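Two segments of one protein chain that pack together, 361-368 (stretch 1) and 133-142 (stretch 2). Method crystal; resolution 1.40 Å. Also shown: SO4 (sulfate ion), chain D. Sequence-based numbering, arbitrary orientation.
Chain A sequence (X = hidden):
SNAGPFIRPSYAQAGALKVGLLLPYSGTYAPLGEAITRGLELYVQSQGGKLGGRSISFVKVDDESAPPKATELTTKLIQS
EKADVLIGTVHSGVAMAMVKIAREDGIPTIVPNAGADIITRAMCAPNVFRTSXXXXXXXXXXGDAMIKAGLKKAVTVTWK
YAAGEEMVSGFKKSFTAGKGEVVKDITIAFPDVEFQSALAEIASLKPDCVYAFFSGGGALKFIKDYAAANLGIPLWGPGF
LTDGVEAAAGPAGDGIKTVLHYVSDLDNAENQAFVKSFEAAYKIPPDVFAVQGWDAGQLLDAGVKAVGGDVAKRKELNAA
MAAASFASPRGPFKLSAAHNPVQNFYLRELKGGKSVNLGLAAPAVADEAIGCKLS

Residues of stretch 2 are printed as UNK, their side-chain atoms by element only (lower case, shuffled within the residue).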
# COMPACT_ATOMS: atom_id res chain seq x y z
N ALA A 361 -11.55 -12.65 2.15
CA ALA A 361 -10.62 -13.57 1.51
C ALA A 361 -9.69 -14.18 2.55
O ALA A 361 -9.54 -15.41 2.56
CB ALA A 361 -9.80 -12.87 0.41
N ALA A 362 -9.09 -13.38 3.42
CA ALA A 362 -8.21 -13.86 4.47
C ALA A 362 -8.59 -13.12 5.73
O ALA A 362 -8.76 -11.92 5.66
CB ALA A 362 -6.73 -13.61 4.12
N PRO A 363 -8.69 -13.81 6.88
CA PRO A 363 -8.88 -13.10 8.15
C PRO A 363 -7.60 -12.43 8.56
O PRO A 363 -6.60 -12.50 7.84
CB PRO A 363 -9.25 -14.25 9.12
CG PRO A 363 -8.42 -15.33 8.66
CD PRO A 363 -8.39 -15.23 7.14
N ALA A 364 -7.60 -11.80 9.70
CA ALA A 364 -6.50 -10.95 10.09
C ALA A 364 -5.39 -11.76 10.73
O ALA A 364 -5.48 -12.15 11.93
CB ALA A 364 -6.97 -9.89 11.03
N VAL A 365 -4.34 -12.05 9.97
CA VAL A 365 -3.25 -12.88 10.47
C VAL A 365 -1.92 -12.14 10.30
O VAL A 365 -1.74 -11.32 9.41
CB VAL A 365 -3.17 -14.29 9.89
CG1 VAL A 365 -4.51 -14.96 9.90
CG2 VAL A 365 -2.64 -14.29 8.56
N ALA A 366 -0.97 -12.47 11.19
CA ALA A 366 0.32 -11.82 11.16
C ALA A 366 1.24 -12.39 10.09
O ALA A 366 1.35 -13.61 9.99
CB ALA A 366 0.96 -11.97 12.54
N ASP A 367 1.86 -11.53 9.29
CA ASP A 367 2.91 -11.92 8.35
C ASP A 367 3.96 -12.64 9.13
O ASP A 367 4.32 -12.20 10.25
CB ASP A 367 3.53 -10.70 7.66
CG ASP A 367 4.70 -11.05 6.74
OD1 ASP A 367 4.44 -11.56 5.61
OD2 ASP A 367 5.88 -10.79 7.12
N GLU A 368 4.48 -13.69 8.49
CA GLU A 368 5.39 -14.62 9.12
C GLU A 368 6.63 -14.02 9.68
O GLU A 368 7.17 -14.56 10.62
CB GLU A 368 5.79 -15.75 8.14
CG GLU A 368 6.83 -16.71 8.73
CD GLU A 368 6.98 -17.97 7.88
OE1 GLU A 368 7.59 -18.94 8.38
OE2 GLU A 368 6.46 -18.00 6.74
N UNK A 133 0.76 -2.84 4.22
CA UNK A 133 0.71 -4.27 3.93
C UNK A 133 2.12 -4.71 3.60
O UNK A 133 2.99 -3.87 3.34
c UNK A 133 1.39 -2.62 -0.61
c UNK A 133 0.58 -1.95 0.24
c UNK A 133 1.62 -3.94 -0.45
c UNK A 133 0.22 -3.94 1.51
c UNK A 133 -0.02 -2.60 1.29
c UNK A 133 -0.26 -4.58 2.76
c UNK A 133 1.07 -4.61 0.64
N UNK A 134 2.32 -6.03 3.51
CA UNK A 134 3.49 -6.61 2.95
C UNK A 134 3.18 -7.26 1.60
O UNK A 134 2.16 -7.97 1.47
c UNK A 134 4.07 -7.65 3.90
N UNK A 135 4.08 -7.08 0.65
CA UNK A 135 3.89 -7.57 -0.71
C UNK A 135 3.60 -9.05 -0.78
O UNK A 135 2.69 -9.47 -1.46
c UNK A 135 5.17 -7.28 -1.51
n UNK A 135 6.61 -5.44 -2.04
o UNK A 135 4.41 -5.05 -1.99
c UNK A 135 5.36 -5.81 -1.86
N UNK A 136 4.40 -9.86 -0.10
CA UNK A 136 4.21 -11.30 -0.25
C UNK A 136 2.90 -11.73 0.37
O UNK A 136 2.21 -12.61 -0.17
N UNK A 137 2.53 -11.11 1.48
CA UNK A 137 1.28 -11.49 2.11
C UNK A 137 0.03 -11.19 1.27
O UNK A 137 -0.87 -12.01 1.13
o UNK A 137 0.52 -10.04 6.15
c UNK A 137 1.16 -10.87 3.50
n UNK A 137 -0.74 -11.82 6.56
c UNK A 137 -0.02 -11.44 4.31
c UNK A 137 -0.03 -11.04 5.76
N UNK A 138 -0.00 -10.03 0.65
CA UNK A 138 -1.15 -9.72 -0.19
C UNK A 138 -1.12 -10.57 -1.47
O UNK A 138 -2.15 -11.04 -1.92
c UNK A 138 -0.19 -7.65 -1.38
c UNK A 138 -1.31 -8.21 -0.49
c UNK A 138 -2.70 -7.98 -1.09
c UNK A 138 -3.08 -6.50 -1.24
N UNK A 139 0.05 -10.83 -2.01
CA UNK A 139 0.13 -11.74 -3.15
C UNK A 139 -0.40 -13.14 -2.83
O UNK A 139 -1.15 -13.74 -3.58
N UNK A 140 0.02 -13.66 -1.68
CA UNK A 140 -0.47 -14.95 -1.20
C UNK A 140 -1.98 -14.97 -1.05
O UNK A 140 -2.65 -15.92 -1.48
c UNK A 140 1.97 -16.31 1.40
c UNK A 140 3.13 -18.45 1.17
n UNK A 140 3.15 -17.13 1.38
n UNK A 140 4.24 -19.12 1.21
c UNK A 140 0.14 -15.31 0.14
c UNK A 140 1.54 -15.82 0.05
n UNK A 140 2.01 -19.07 0.90
N UNK A 141 -2.55 -13.91 -0.48
CA UNK A 141 -3.98 -13.86 -0.28
C UNK A 141 -4.72 -13.86 -1.62
O UNK A 141 -5.78 -14.47 -1.75
c UNK A 141 -4.36 -12.65 0.59
N UNK A 142 -4.17 -13.18 -2.61
CA UNK A 142 -4.81 -13.12 -3.91
C UNK A 142 -4.73 -14.49 -4.58
O UNK A 142 -5.73 -14.96 -5.15
c UNK A 142 -4.96 -11.80 -6.01
o UNK A 142 -4.14 -10.76 -4.04
c UNK A 142 -4.15 -12.04 -4.76
S SO4 D . 6.61 -16.29 2.53
O1 SO4 D . 5.60 -15.66 1.66
O2 SO4 D . 7.87 -15.61 2.32
O3 SO4 D . 6.22 -16.03 3.91
O4 SO4 D . 6.69 -17.74 2.36
O HOH W 1 0.95 -8.90 8.66
O HOH W 2 5.11 -10.88 3.02
O HOH W 3 -7.22 -15.20 0.41

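Position 133 carries seven side-chain carbons, one leading into a flat ring of six, and none of them comes within reach of stretch 1. A benzyl group without a hydroxyl is Phe133.

Position 134 has a single side-chain carbon, its CB, 4.3 Å from OD1 of Asp367. It is Ala134, at the N-cap position; its carbonyl O accepts a 3.1 Å hydrogen bond from N of 138.

At 135 there are two carbons, the second bearing one oxygen and one nitrogen, a short carboxamide. This is Asn135, whose CA-to-CB bond points away from stretch 1.

Position 136 has no atoms beyond the backbone, hence Gly136. An ideal CB here would lie 5.3 Å from OD1 of Asp367, so the position faces the loop without touching it.

Position 137 shows an unbranched run of three carbons, the third carrying one oxygen and one nitrogen. The nitrogen lies 3.1 Å from O of Val365, and the oxygen 3.4 Å from CB of Asp367. The chain length identifies Gln137; the CA-to-CB bond points toward stretch 1, and chi1 and chi2, both t, keep the chain extended.

Position 138 has four carbons forked at the first, with one arm two carbons long: a beta-branched aliphatic, Ile138, out of reach of stretch 1.

Position 139 again lacks side-chain atoms and is Gly139.

At 140, three carbons lead to a nitrogen and then a carbon holding two more nitrogens, a guanidinium. Arg140 makes no contact with stretch 1; its NE donates to sulfate O1 at 2.9 Å and its NH2 to sulfate O4 at 3.0 Å.

Position 141 has one carbon, 4.4 Å from CB of Ala362, and is Ala141.

Position 142 has one carbon carrying an oxygen and a second carbon. This is Thr142, whose OG1 turns back along the helix to donate to O of Ile138 at 2.9 Å.

The contact is small, burying 235 Å² over both sides, and Gln137 contributes the largest share. Its NE2 donates to O of Val365 with an N-H...O angle of 160°, the one direct hydrogen bond between the stretches. Its other amide atom is served by water 1, which donates to OE1 of Gln137 at 2.8 Å and accepts from N of Asp367 at 2.9 Å. Both ends of the carboxamide thus engage loop backbone, one directly and one through water. One helical turn further on, the methyls of Ala141 and Ala362 meet.

Stretch 2, residues 133-142: FANGQIGRAT
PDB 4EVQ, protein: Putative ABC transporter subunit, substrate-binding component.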